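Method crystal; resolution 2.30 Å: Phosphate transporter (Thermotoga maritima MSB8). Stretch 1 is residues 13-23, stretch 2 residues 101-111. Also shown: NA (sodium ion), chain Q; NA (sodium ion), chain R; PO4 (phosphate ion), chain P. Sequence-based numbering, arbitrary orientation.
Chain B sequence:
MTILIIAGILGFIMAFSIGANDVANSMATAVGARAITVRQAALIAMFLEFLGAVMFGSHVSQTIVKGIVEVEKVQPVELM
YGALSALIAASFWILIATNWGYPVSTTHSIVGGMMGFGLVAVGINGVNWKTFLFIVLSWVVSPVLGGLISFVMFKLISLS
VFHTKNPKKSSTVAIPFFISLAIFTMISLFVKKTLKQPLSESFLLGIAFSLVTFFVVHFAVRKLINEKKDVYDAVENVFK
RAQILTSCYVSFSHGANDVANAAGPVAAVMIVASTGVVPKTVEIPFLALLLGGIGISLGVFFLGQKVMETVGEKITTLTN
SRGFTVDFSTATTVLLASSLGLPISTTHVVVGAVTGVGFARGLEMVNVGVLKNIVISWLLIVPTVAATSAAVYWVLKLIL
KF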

ATOM      1  N   ILE B  13      10.204 -11.784 -20.926  1.00 40.26           N
ATOM      2  CA  ILE B  13       9.343 -12.801 -21.532  1.00 41.79           C
ATOM      3  C   ILE B  13       8.929 -13.851 -20.497  1.00 38.46           C
ATOM      4  O   ILE B  13       7.763 -14.260 -20.425  1.00 39.78           O
ATOM      5  CB  ILE B  13      10.060 -13.426 -22.741  1.00 42.99           C
ATOM      6  CG1 ILE B  13      10.213 -12.375 -23.850  1.00 45.92           C
ATOM      7  CG2 ILE B  13       9.328 -14.678 -23.219  1.00 42.28           C
ATOM      8  CD1 ILE B  13      10.966 -12.892 -25.077  1.00 47.54           C
ATOM      9  N   MET B  14       9.877 -14.299 -19.678  1.00 38.19           N
ATOM     10  CA  MET B  14       9.540 -15.239 -18.619  1.00 36.83           C
ATOM     11  C   MET B  14       8.492 -14.656 -17.667  1.00 36.20           C
ATOM     12  O   MET B  14       7.522 -15.332 -17.307  1.00 36.22           O
ATOM     13  CB  MET B  14      10.810 -15.625 -17.870  1.00 35.69           C
ATOM     14  CG  MET B  14      10.578 -16.526 -16.712  1.00 32.45           C
ATOM     15  SD  MET B  14      10.177 -18.208 -17.237  1.00 35.96           S
ATOM     16  CE  MET B  14       9.712 -18.913 -15.668  1.00 30.06           C
ATOM     17  N   ALA B  15       8.688 -13.397 -17.233  1.00 38.45           N
ATOM     18  CA  ALA B  15       7.751 -12.761 -16.305  1.00 36.98           C
ATOM     19  C   ALA B  15       6.364 -12.624 -16.929  1.00 35.67           C
ATOM     20  O   ALA B  15       5.337 -12.888 -16.276  1.00 36.99           O
ATOM     21  CB  ALA B  15       8.307 -11.393 -15.889  1.00 34.84           C
ATOM     22  N   PHE B  16       6.324 -12.203 -18.198  1.00 35.61           N
ATOM     23  CA  PHE B  16       5.080 -12.138 -18.958  1.00 35.59           C
ATOM     24  C   PHE B  16       4.361 -13.485 -18.953  1.00 39.64           C
ATOM     25  O   PHE B  16       3.142 -13.555 -18.726  1.00 39.95           O
ATOM     26  CB  PHE B  16       5.402 -11.684 -20.385  1.00 39.49           C
ATOM     27  CG  PHE B  16       4.191 -11.405 -21.222  1.00 40.82           C
ATOM     28  CD1 PHE B  16       3.528 -12.432 -21.866  1.00 41.37           C
ATOM     29  CD2 PHE B  16       3.713 -10.110 -21.361  1.00 45.17           C
ATOM     30  CE1 PHE B  16       2.402 -12.190 -22.629  1.00 41.87           C
ATOM     31  CE2 PHE B  16       2.589  -9.854 -22.131  1.00 46.95           C
ATOM     32  CZ  PHE B  16       1.928 -10.905 -22.759  1.00 44.33           C
ATOM     33  N   SER B  17       5.114 -14.578 -19.179  1.00 40.15           N
ATOM     34  CA  SER B  17       4.502 -15.907 -19.228  1.00 36.60           C
ATOM     35  C   SER B  17       3.956 -16.320 -17.865  1.00 34.59           C
ATOM     36  O   SER B  17       2.891 -16.956 -17.783  1.00 38.96           O
ATOM     37  CB  SER B  17       5.519 -16.926 -19.777  1.00 43.46           C
ATOM     38  OG  SER B  17       6.372 -17.468 -18.779  1.00 38.74           O
ATOM     39  N   ILE B  18       4.640 -15.926 -16.785  1.00 36.10           N
ATOM     40  CA  ILE B  18       4.120 -16.184 -15.436  1.00 35.33           C
ATOM     41  C   ILE B  18       2.777 -15.475 -15.222  1.00 37.12           C
ATOM     42  O   ILE B  18       1.798 -16.079 -14.753  1.00 36.93           O
ATOM     43  CB  ILE B  18       5.151 -15.750 -14.375  1.00 35.97           C
ATOM     44  CG1 ILE B  18       6.417 -16.604 -14.454  1.00 37.20           C
ATOM     45  CG2 ILE B  18       4.548 -15.778 -12.983  1.00 30.06           C
ATOM     46  CD1 ILE B  18       7.603 -16.043 -13.656  1.00 32.98           C
ATOM     47  N   GLY B  19       2.728 -14.167 -15.509  1.00 38.45           N
ATOM     48  CA  GLY B  19       1.478 -13.440 -15.331  1.00 34.65           C
ATOM     49  C   GLY B  19       0.344 -14.066 -16.124  1.00 37.54           C
ATOM     50  O   GLY B  19      -0.758 -14.288 -15.595  1.00 36.02           O
ATOM     51  N   ALA B  20       0.633 -14.434 -17.382  1.00 34.97           N
ATOM     52  CA  ALA B  20      -0.365 -15.028 -18.264  1.00 35.49           C
ATOM     53  C   ALA B  20      -0.910 -16.334 -17.703  1.00 43.53           C
ATOM     54  O   ALA B  20      -2.132 -16.556 -17.696  1.00 43.62           O
ATOM     55  CB  ALA B  20       0.244 -15.260 -19.647  1.00 42.01           C
ATOM     56  N   ASN B  21      -0.019 -17.225 -17.229  1.00 38.19           N
ATOM     57  CA  ASN B  21      -0.497 -18.529 -16.773  1.00 36.30           C
ATOM     58  C   ASN B  21      -1.144 -18.477 -15.403  1.00 38.03           C
ATOM     59  O   ASN B  21      -2.033 -19.289 -15.113  1.00 35.04           O
ATOM     60  CB  ASN B  21       0.642 -19.560 -16.717  1.00 39.44           C
ATOM     61  CG  ASN B  21       0.122 -20.997 -16.805  1.00 41.25           C
ATOM     62  OD1 ASN B  21      -0.063 -21.693 -15.785  1.00 38.42           O
ATOM     63  ND2 ASN B  21      -0.149 -21.432 -18.031  1.00 37.67           N
ATOM     64  N   ASP B  22      -0.700 -17.576 -14.533  1.00 37.15           N
ATOM     65  CA  ASP B  22      -1.065 -17.684 -13.131  1.00 33.83           C
ATOM     66  C   ASP B  22      -2.109 -16.688 -12.646  1.00 37.70           C
ATOM     67  O   ASP B  22      -2.533 -16.816 -11.490  1.00 37.90           O
ATOM     68  CB  ASP B  22       0.177 -17.525 -12.244  1.00 37.21           C
ATOM     69  CG  ASP B  22       1.120 -18.728 -12.308  1.00 38.91           C
ATOM     70  OD1 ASP B  22       0.834 -19.696 -13.026  1.00 38.33           O
ATOM     71  OD2 ASP B  22       2.163 -18.688 -11.639  1.00 37.81           O
ATOM     72  N   VAL B  23      -2.516 -15.683 -13.442  1.00 34.82           N
ATOM     73  CA  VAL B  23      -3.541 -14.785 -12.892  1.00 34.63           C
ATOM     74  C   VAL B  23      -4.789 -15.566 -12.456  1.00 39.38           C
ATOM     75  O   VAL B  23      -5.398 -15.247 -11.416  1.00 40.45           O
ATOM     76  CB  VAL B  23      -3.863 -13.640 -13.884  1.00 41.00           C
ATOM     77  CG1 VAL B  23      -4.407 -14.165 -15.206  1.00 39.29           C
ATOM     78  CG2 VAL B  23      -4.817 -12.618 -13.236  1.00 42.49           C
ATOM     79  N   GLY B 101      -4.340 -23.054 -22.869  1.00 53.92           N
ATOM     80  CA  GLY B 101      -5.167 -22.874 -21.690  1.00 50.86           C
ATOM     81  C   GLY B 101      -4.853 -23.801 -20.537  1.00 54.10           C
ATOM     82  O   GLY B 101      -5.693 -23.978 -19.651  1.00 51.62           O
ATOM     83  N   TYR B 102      -3.653 -24.405 -20.507  1.00 52.23           N
ATOM     84  CA  TYR B 102      -3.422 -25.326 -19.397  1.00 48.89           C
ATOM     85  C   TYR B 102      -2.660 -24.636 -18.273  1.00 47.33           C
ATOM     86  O   TYR B 102      -1.621 -24.003 -18.520  1.00 47.80           O
ATOM     87  CB  TYR B 102      -2.658 -26.561 -19.872  1.00 50.98           C
ATOM     88  CG  TYR B 102      -3.530 -27.534 -20.643  1.00 58.04           C
ATOM     89  CD1 TYR B 102      -3.797 -27.336 -21.990  1.00 61.63           C
ATOM     90  CD2 TYR B 102      -4.109 -28.635 -20.019  1.00 61.53           C
ATOM     91  CE1 TYR B 102      -4.605 -28.218 -22.705  1.00 60.97           C
ATOM     92  CE2 TYR B 102      -4.921 -29.522 -20.723  1.00 60.65           C
ATOM     93  CZ  TYR B 102      -5.159 -29.310 -22.065  1.00 62.65           C
ATOM     94  OH  TYR B 102      -5.959 -30.187 -22.768  1.00 71.08           O
ATOM     95  N   PRO B 103      -3.161 -24.706 -17.040  1.00 43.12           N
ATOM     96  CA  PRO B 103      -2.430 -24.169 -15.881  1.00 45.72           C
ATOM     97  C   PRO B 103      -1.282 -25.097 -15.498  1.00 45.69           C
ATOM     98  O   PRO B 103      -1.507 -26.266 -15.170  1.00 44.27           O
ATOM     99  CB  PRO B 103      -3.503 -24.118 -14.782  1.00 45.89           C
ATOM    100  CG  PRO B 103      -4.469 -25.231 -15.157  1.00 47.82           C
ATOM    101  CD  PRO B 103      -4.423 -25.369 -16.661  1.00 46.85           C
ATOM    102  N   VAL B 104      -0.051 -24.576 -15.547  1.00 41.23           N
ATOM    103  CA  VAL B 104       1.160 -25.308 -15.169  1.00 46.65           C
ATOM    104  C   VAL B 104       1.924 -24.506 -14.109  1.00 45.97           C
ATOM    105  O   VAL B 104       1.677 -23.318 -13.892  1.00 47.23           O
ATOM    106  CB  VAL B 104       2.086 -25.597 -16.377  1.00 41.62           C
ATOM    107  CG1 VAL B 104       1.400 -26.501 -17.380  1.00 47.56           C
ATOM    108  CG2 VAL B 104       2.534 -24.294 -17.047  1.00 41.38           C
ATOM    109  N   SER B 105       2.898 -25.162 -13.482  1.00 43.23           N
ATOM    110  CA  SER B 105       3.763 -24.512 -12.503  1.00 39.75           C
ATOM    111  C   SER B 105       4.965 -23.877 -13.196  1.00 42.26           C
ATOM    112  O   SER B 105       5.818 -24.591 -13.745  1.00 43.38           O
ATOM    113  CB  SER B 105       4.246 -25.496 -11.445  1.00 36.58           C
ATOM    114  OG  SER B 105       5.228 -24.884 -10.616  1.00 37.15           O
ATOM    115  N   THR B 106       5.042 -22.540 -13.138  1.00 38.83           N
ATOM    116  CA  THR B 106       6.204 -21.808 -13.639  1.00 32.61           C
ATOM    117  C   THR B 106       7.398 -21.981 -12.710  1.00 31.01           C
ATOM    118  O   THR B 106       8.543 -21.859 -13.152  1.00 32.41           O
ATOM    119  CB  THR B 106       5.871 -20.300 -13.809  1.00 35.87           C
ATOM    120  OG1 THR B 106       5.760 -19.660 -12.521  1.00 32.13           O
ATOM    121  CG2 THR B 106       4.536 -20.097 -14.568  1.00 34.80           C
ATOM    122  N   THR B 107       7.147 -22.232 -11.421  1.00 31.52           N
ATOM    123  CA  THR B 107       8.234 -22.501 -10.486  1.00 33.46           C
ATOM    124  C   THR B 107       8.903 -23.849 -10.792  1.00 40.24           C
ATOM    125  O   THR B 107      10.141 -23.942 -10.871  1.00 38.01           O
ATOM    126  CB  THR B 107       7.696 -22.468  -9.049  1.00 32.99           C
ATOM    127  OG1 THR B 107       6.944 -21.258  -8.833  1.00 33.87           O
ATOM    128  CG2 THR B 107       8.818 -22.590  -8.011  1.00 31.47           C
ATOM    129  N   HIS B 108       8.098 -24.909 -10.957  1.00 39.33           N
ATOM    130  CA  HIS B 108       8.662 -26.200 -11.350  1.00 37.86           C
ATOM    131  C   HIS B 108       9.431 -26.057 -12.647  1.00 38.67           C
ATOM    132  O   HIS B 108      10.530 -26.615 -12.795  1.00 41.75           O
ATOM    133  CB  HIS B 108       7.561 -27.256 -11.492  1.00 36.60           C
ATOM    134  CG  HIS B 108       6.935 -27.640 -10.188  1.00 33.94           C
ATOM    135  ND1 HIS B 108       6.062 -28.694 -10.055  1.00 45.22           N
ATOM    136  CD2 HIS B 108       7.070 -27.108  -8.950  1.00 40.33           C
ATOM    137  CE1 HIS B 108       5.683 -28.798  -8.792  1.00 43.94           C
ATOM    138  NE2 HIS B 108       6.267 -27.836  -8.103  1.00 39.45           N
ATOM    139  N   SER B 109       8.896 -25.247 -13.569  1.00 34.75           N
ATOM    140  CA  SER B 109       9.534 -25.049 -14.866  1.00 37.48           C
ATOM    141  C   SER B 109      10.901 -24.400 -14.717  1.00 41.72           C
ATOM    142  O   SER B 109      11.883 -24.860 -15.313  1.00 41.48           O
ATOM    143  CB  SER B 109       8.635 -24.212 -15.773  1.00 36.57           C
ATOM    144  OG  SER B 109       7.321 -24.725 -15.720  1.00 41.27           O
ATOM    145  N   ILE B 110      10.997 -23.319 -13.930  1.00 37.82           N
ATOM    146  CA  ILE B 110      12.282 -22.619 -13.903  1.00 36.94           C
ATOM    147  C   ILE B 110      13.308 -23.419 -13.092  1.00 37.87           C
ATOM    148  O   ILE B 110      14.505 -23.419 -13.424  1.00 38.61           O
ATOM    149  CB  ILE B 110      12.142 -21.157 -13.406  1.00 30.18           C
ATOM    150  CG1 ILE B 110      13.443 -20.382 -13.660  1.00 31.10           C
ATOM    151  CG2 ILE B 110      11.815 -21.062 -11.935  1.00 30.06           C
ATOM    152  CD1 ILE B 110      13.714 -20.108 -15.147  1.00 30.06           C
ATOM    153  N   VAL B 111      12.869 -24.128 -12.043  1.00 37.96           N
ATOM    154  CA  VAL B 111      13.806 -24.952 -11.275  1.00 42.36           C
ATOM    155  C   VAL B 111      14.334 -26.096 -12.138  1.00 43.73           C
ATOM    156  O   VAL B 111      15.535 -26.398 -12.128  1.00 43.65           O
ATOM    157  CB  VAL B 111      13.149 -25.463  -9.979  1.00 42.88           C
ATOM    158  CG1 VAL B 111      14.010 -26.570  -9.315  1.00 43.14           C
ATOM    159  CG2 VAL B 111      12.924 -24.307  -9.012  1.00 40.67           C
TER
HETATM  160 NA    NA Q 502       0.092 -21.872 -13.195  1.00 38.80          NA
HETATM  161 NA    NA R 503       6.792 -19.957  -6.758  1.00 34.12          NA
HETATM  162  P   PO4 P 501       3.445 -21.516 -10.070  1.00 34.28           P
HETATM  163  O1  PO4 P 501       2.272 -22.492  -9.993  1.00 37.25           O
HETATM  164  O2  PO4 P 501       4.781 -22.207  -9.894  1.00 38.50           O
HETATM  165  O3  PO4 P 501       3.269 -20.487  -8.957  1.00 35.80           O
HETATM  166  O4  PO4 P 501       3.492 -20.852 -11.437  1.00 33.19           O
HETATM  167  O   HOH W   1      -2.232 -21.379 -13.357  1.00 37.30           O
HETATM  168  O   HOH W   2       8.951 -19.304  -7.016  1.00 30.32           O

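This is a small, mostly polar contact in which the side chain of Asn21, on a helix, grips the backbone of a loop, and a sodium ion and a phosphate ion tie the same two stretches together. Asn21 points toward the loop and uses both ends of its amide. Asn21 ND2 donates a hydrogen bond to Tyr102 O at 3.0 Å, and Asn21 OD1 accepts one from Val104 N at 2.9 Å. The ND2 bond is close to straight, at 168°, and the Val104 N bond bends somewhat more, at 157°, so the amide fits the backbone groups of the loop well. The side chain of Tyr102 points away; its carbonyl makes the contact.

The sodium ion of chain Q adds a second link. NA of chain Q is bound by Asn21 OD1 at 2.6 Å, Asp22 OD1 at 2.3 Å and Val104 O at 2.3 Å, with water 1 and one atom from elsewhere in the structure also ligands. Asn21 OD1 and Val104 O lie 3.0 Å apart without a hydrogen bond, because both are acceptors; the shared positive ion offsets their repulsion. Water 1 also donates to Asn21 O at 2.7 Å.

The phosphate lies at the start of the second helix. PO4 O4 accepts from Thr106 N at 2.9 Å and from Thr106 OG1 at 2.8 Å. Asp22 OD2 comes within 2.5 Å of PO4 O4, so this oxygen lies between the two stretches. Asp22 thus faces the sodium with one carboxylate oxygen and the phosphate with the other.

Beyond the polar groups there is a little looser packing. Thr106 has the largest area covered by the other stretch, and Ile18 CG1 approaches Thr106 OG1 to 3.7 Å. Further along, Met14 CE makes an apolar contact with Ile110 CB at 4.0 Å. The helix axes stay 11.4 Å apart at closest approach and run roughly antiparallel, at 149°.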